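Local coordinates for protein cysteine protease (Xylella fastidiosa, PDB 3OIS) that is a papain-family protein that probably cleaves peptide bonds as a cysteine peptidase and also binds uridine diphosphate, at residues 137-140 / 141-145; 208-211 / 212-216. All blocks are in the same frame, centred on the assembly; numbering follows the deposited sequence. Where two conformers were deposited one is given.

Interaction 1. Residues 137-140 / 141-145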
loop_
_atom_site.group_PDB
_atom_site.type_symbol
_atom_site.label_atom_id
_atom_site.label_comp_id
_atom_site.label_asym_id
_atom_site.label_seq_id
_atom_site.Cartn_x
_atom_site.Cartn_y
_atom_site.Cartn_z
ATOM N N GLY A 137 -10.104 -7.602 10.615
ATOM C CA GLY A 137 -10.568 -6.213 10.440
ATOM C C GLY A 137 -9.474 -5.201 10.763
ATOM O O GLY A 137 -8.220 -5.494 10.586
ATOM N N VAL A 138 -9.876 -4.017 11.172
ATOM C CA VAL A 138 -8.955 -2.963 11.610
ATOM C C VAL A 138 -9.729 -1.976 12.461
ATOM O O VAL A 138 -10.896 -1.634 12.129
ATOM C CB VAL A 138 -8.275 -2.225 10.395
ATOM C CG1 VAL A 138 -9.344 -1.722 9.327
ATOM C CG2 VAL A 138 -7.323 -1.130 10.864
ATOM N N CYS A 139 -9.122 -1.551 13.558
ATOM C CA CYS A 139 -9.778 -0.546 14.448
ATOM C C CYS A 139 -9.404 0.865 14.002
ATOM O O CYS A 139 -8.466 1.068 13.238
ATOM C CB CYS A 139 -9.370 -0.783 15.900
ATOM S SG CYS A 139 -7.622 -0.583 16.261
ATOM N N PRO A 140 -10.129 1.894 14.489
ATOM C CA PRO A 140 -9.739 3.236 14.181
ATOM C C PRO A 140 -8.342 3.625 14.723
ATOM O O PRO A 140 -7.929 3.196 15.818
ATOM C CB PRO A 140 -10.858 4.082 14.917
ATOM C CG PRO A 140 -12.055 3.156 14.828
ATOM C CD PRO A 140 -11.418 1.820 15.232
ATOM N N GLU A 141 -7.629 4.484 14.002
ATOM C CA GLU A 141 -6.312 4.852 14.418
ATOM C C GLU A 141 -6.340 5.570 15.790
ATOM O O GLU A 141 -5.448 5.384 16.557
ATOM C CB GLU A 141 -5.521 5.569 13.311
ATOM C CG GLU A 141 -4.061 5.754 13.662
ATOM C CD GLU A 141 -3.249 5.893 12.395
ATOM O OE1 GLU A 141 -3.133 7.031 11.854
ATOM O OE2 GLU A 141 -2.729 4.837 11.986
ATOM N N LYS A 142 -7.411 6.301 16.105
ATOM C CA LYS A 142 -7.480 6.902 17.455
ATOM C C LYS A 142 -7.383 5.945 18.582
ATOM O O LYS A 142 -6.817 6.312 19.624
ATOM C CB LYS A 142 -8.693 7.860 17.611
ATOM C CG LYS A 142 -8.371 9.233 16.954
ATOM C CD LYS A 142 -9.552 10.184 16.730
ATOM C CE LYS A 142 -9.045 11.517 16.163
ATOM N NZ LYS A 142 -10.099 12.596 16.190
ATOM N N GLU A 143 -7.918 4.734 18.403
ATOM C CA GLU A 143 -7.879 3.672 19.397
ATOM C C GLU A 143 -6.514 2.966 19.448
ATOM O O GLU A 143 -6.143 2.371 20.448
ATOM C CB GLU A 143 -8.965 2.647 19.048
ATOM C CG GLU A 143 -9.256 1.599 20.092
ATOM C CD GLU A 143 -10.483 0.765 19.724
ATOM O OE1 GLU A 143 -11.013 0.910 18.595
ATOM O OE2 GLU A 143 -10.939 -0.038 20.587
ATOM N N TRP A 144 -5.758 3.018 18.336
ATOM C CA TRP A 144 -4.406 2.386 18.292
ATOM C C TRP A 144 -3.518 3.276 17.435
ATOM O O TRP A 144 -3.367 3.027 16.183
ATOM C CB TRP A 144 -4.446 0.913 17.758
ATOM C CG TRP A 144 -3.179 0.169 18.140
ATOM C CD1 TRP A 144 -2.197 -0.308 17.287
ATOM C CD2 TRP A 144 -2.738 -0.150 19.481
ATOM N NE1 TRP A 144 -1.177 -0.850 18.015
ATOM C CE2 TRP A 144 -1.495 -0.830 19.364
ATOM C CE3 TRP A 144 -3.262 0.073 20.756
ATOM C CZ2 TRP A 144 -0.757 -1.262 20.501
ATOM C CZ3 TRP A 144 -2.564 -0.423 21.888
ATOM C CH2 TRP A 144 -1.309 -1.044 21.754
ATOM N N PRO A 145 -3.024 4.353 18.048
ATOM C CA PRO A 145 -2.471 5.448 17.249
ATOM C C PRO A 145 -1.098 5.119 16.669
ATOM O O PRO A 145 -0.403 4.240 17.162
ATOM C CB PRO A 145 -2.372 6.626 18.229
ATOM C CG PRO A 145 -2.730 6.090 19.610
ATOM C CD PRO A 145 -3.357 4.750 19.449
#

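Interaction 2. Residues 208-211 / 212-216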
loop_
_atom_site.group_PDB
_atom_site.type_symbol
_atom_site.label_atom_id
_atom_site.label_comp_id
_atom_site.label_asym_id
_atom_site.label_seq_id
_atom_site.Cartn_x
_atom_site.Cartn_y
_atom_site.Cartn_z
ATOM N N PHE A 208 6.028 -2.284 -5.695
ATOM C CA PHE A 208 6.950 -2.093 -6.768
ATOM C C PHE A 208 8.396 -1.911 -6.265
ATOM O O PHE A 208 8.635 -1.540 -5.078
ATOM C CB PHE A 208 6.526 -0.891 -7.662
ATOM C CG PHE A 208 6.511 0.464 -6.979
ATOM C CD1 PHE A 208 5.430 0.880 -6.145
ATOM C CD2 PHE A 208 7.560 1.372 -7.217
ATOM C CE1 PHE A 208 5.411 2.209 -5.615
ATOM C CE2 PHE A 208 7.532 2.691 -6.694
ATOM C CZ PHE A 208 6.484 3.085 -5.853
ATOM N N SER A 209 9.353 -2.108 -7.160
ATOM C CA SER A 209 10.751 -1.819 -6.782
ATOM C C SER A 209 11.031 -0.365 -6.965
ATOM O O SER A 209 10.689 0.199 -8.030
ATOM C CB SER A 209 11.701 -2.639 -7.653
ATOM O OG SER A 209 11.545 -4.016 -7.291
ATOM N N VAL A 210 11.753 0.176 -6.008
ATOM C CA VAL A 210 12.139 1.610 -5.989
ATOM C C VAL A 210 13.611 1.775 -6.320
ATOM O O VAL A 210 14.432 1.015 -5.773
ATOM C CB VAL A 210 11.853 2.239 -4.605
ATOM C CG1 VAL A 210 12.444 3.674 -4.507
ATOM C CG2 VAL A 210 10.397 2.176 -4.327
ATOM N N TYR A 211 13.965 2.704 -7.255
ATOM C CA TYR A 211 15.375 2.868 -7.689
ATOM C C TYR A 211 15.858 4.274 -7.316
ATOM O O TYR A 211 15.028 5.204 -7.097
ATOM C CB TYR A 211 15.469 2.684 -9.215
ATOM C CG TYR A 211 15.348 1.230 -9.585
ATOM C CD1 TYR A 211 16.522 0.481 -9.863
ATOM C CD2 TYR A 211 14.127 0.581 -9.581
ATOM C CE1 TYR A 211 16.429 -0.828 -10.208
ATOM C CE2 TYR A 211 14.043 -0.749 -9.915
ATOM C CZ TYR A 211 15.202 -1.441 -10.234
ATOM O OH TYR A 211 15.150 -2.788 -10.506
ATOM N N ASN A 212 17.196 4.420 -7.259
ATOM C CA ASN A 212 17.768 5.719 -6.847
ATOM C C ASN A 212 17.424 6.831 -7.891
ATOM O O ASN A 212 17.542 8.027 -7.590
ATOM C CB ASN A 212 19.285 5.599 -6.743
ATOM C CG ASN A 212 19.931 5.500 -8.106
ATOM O OD1 ASN A 212 19.516 4.715 -8.948
ATOM N ND2 ASN A 212 20.915 6.369 -8.374
ATOM N N SER A 213 16.977 6.450 -9.083
ATOM C CA SER A 213 16.637 7.505 -10.087
ATOM C C SER A 213 15.385 8.308 -9.672
ATOM O O SER A 213 15.106 9.438 -10.189
ATOM C CB SER A 213 16.442 6.889 -11.439
ATOM O OG SER A 213 15.654 5.714 -11.447
ATOM N N TRP A 214 14.569 7.717 -8.791
ATOM C CA TRP A 214 13.428 8.476 -8.200
ATOM C C TRP A 214 13.795 9.053 -6.794
ATOM O O TRP A 214 13.596 10.251 -6.529
ATOM C CB TRP A 214 12.195 7.526 -8.113
ATOM C CG TRP A 214 10.951 8.189 -7.574
ATOM C CD1 TRP A 214 10.551 9.515 -7.769
ATOM C CD2 TRP A 214 9.990 7.589 -6.726
ATOM N NE1 TRP A 214 9.344 9.734 -7.110
ATOM C CE2 TRP A 214 8.960 8.557 -6.481
ATOM C CE3 TRP A 214 9.823 6.286 -6.201
ATOM C CZ2 TRP A 214 7.845 8.262 -5.671
ATOM C CZ3 TRP A 214 8.745 5.991 -5.478
ATOM C CH2 TRP A 214 7.743 6.960 -5.159
ATOM N N VAL A 215 14.372 8.217 -5.896
ATOM C CA VAL A 215 14.504 8.597 -4.508
ATOM C C VAL A 215 15.857 9.115 -4.133
ATOM O O VAL A 215 16.043 9.528 -3.004
ATOM C CB VAL A 215 14.165 7.416 -3.512
ATOM C CG1 VAL A 215 12.735 6.972 -3.698
ATOM C CG2 VAL A 215 15.094 6.215 -3.714
ATOM N N GLY A 216 16.795 9.060 -5.063
ATOM C CA GLY A 216 18.203 9.428 -4.726
ATOM C C GLY A 216 18.314 10.924 -4.381
ATOM O O GLY A 216 17.689 11.801 -5.048
#

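Interaction 1. Residues 137-140 / 141-145
The indole of Trp-144 presents neither a face nor an edge to residues 137-140: Trp-144 meets Cys-139 through its CB, 3.8 Å from SG, and the ring system leads off toward Leu-105, Lys-166 and Pro-168. The sulfur of Cys-139 is brought to this methylene because SG sits between the backbone N and the carbonyl carbon (chi1 63°). The Glu-143 side chain crosses that of Pro-140 obliquely and brings OE1 of its flat carboxylate to Pro-140 CD, at 3.5 Å. The same OE1 lies 3.6 Å from Cys-139 CB, although Glu-143 was modelled in two conformers and this placement holds for one of them.

The backbone adds two weak bonds to one acceptor, Pro-140 O, from Glu-143 N at 3.0 Å and from Trp-144 N at 3.3 Å. Trp-144 N also reaches Glu-141 O, again at 3.0 Å. Residues 141-143 have helical backbone angles, and the chain turns tightly in the loop between helices 126-135 and 170-176. Backbone bonds from Cys-139 to Ser-103 and from Glu-141 to Ile-101 tie the turn to the segment just before helix 104-114, while Cys-172 borders it on helix 170-176. Glu-141 OE1 forms a salt bridge with Arg-104, so a turn whose own bonds across the contact are weak is also joined by an ion pair to the first residue of helix 104-114.

Interaction 2. Residues 208-211 / 212-216
Strand 204-211 runs straight into the single turn of helix 212-215, with Tyr-211 as N-cap. Tyr-211 O receives Trp-214 N at 3.1 Å, from above the carbonyl plane, and Val-215 N at 3.3 Å in a straight (167°) but weak bond. Gly-216 N then closes the turn on Asn-212 O at 2.8 Å. By folding back, the helix sets Trp-214 and Val-215 against the side chains of the strand that feeds it. In the antiparallel sheet of this papain-like fold that strand lies between 233-245 and 280-287, and Val-239 and Tyr-273 border Phe-208.

Trp-214 has its CG anti to the backbone N (chi1 -178°), which extends the indole along the strand until CZ3 meets the edge of the Phe-208 ring, 3.7 Å from CZ. The planes are inclined by 36°, and the side chains cross at about a right angle. Beside this pair, Val-210 CG1 presses tightly on Val-215 CG1 at 3.4 Å; the latter methyl also lies over the rim of one indole face. Phe-267 packs edge-to-face with Trp-214. On the polar flank Ser-213 OG bonds to Asp-231, and Asn-212 OD1 accepts from Thr-232 N.

How the interactions relate
Both contacts are local, each within one continuous stretch of chain, and in each a single carbonyl accepts two backbone N-H groups. They share no element: their centres are about 31 Å apart, on opposite sides of the chain's centre, and their nearest atoms about 20 Å. Interaction 1 lies at the surface of the helical part of the molecule, in the loop that follows helix 126-135, whose residues help line the uridine diphosphate pocket; sulfur, proline and carboxylate groups make its side-chain contacts. Interaction 2 belongs to the sheet-rich part and is partly buried; aromatic rings and valine methyls supply its packing, and the polar groups of Asn-212 and Ser-213 find partners in the loop just before strand 233-245.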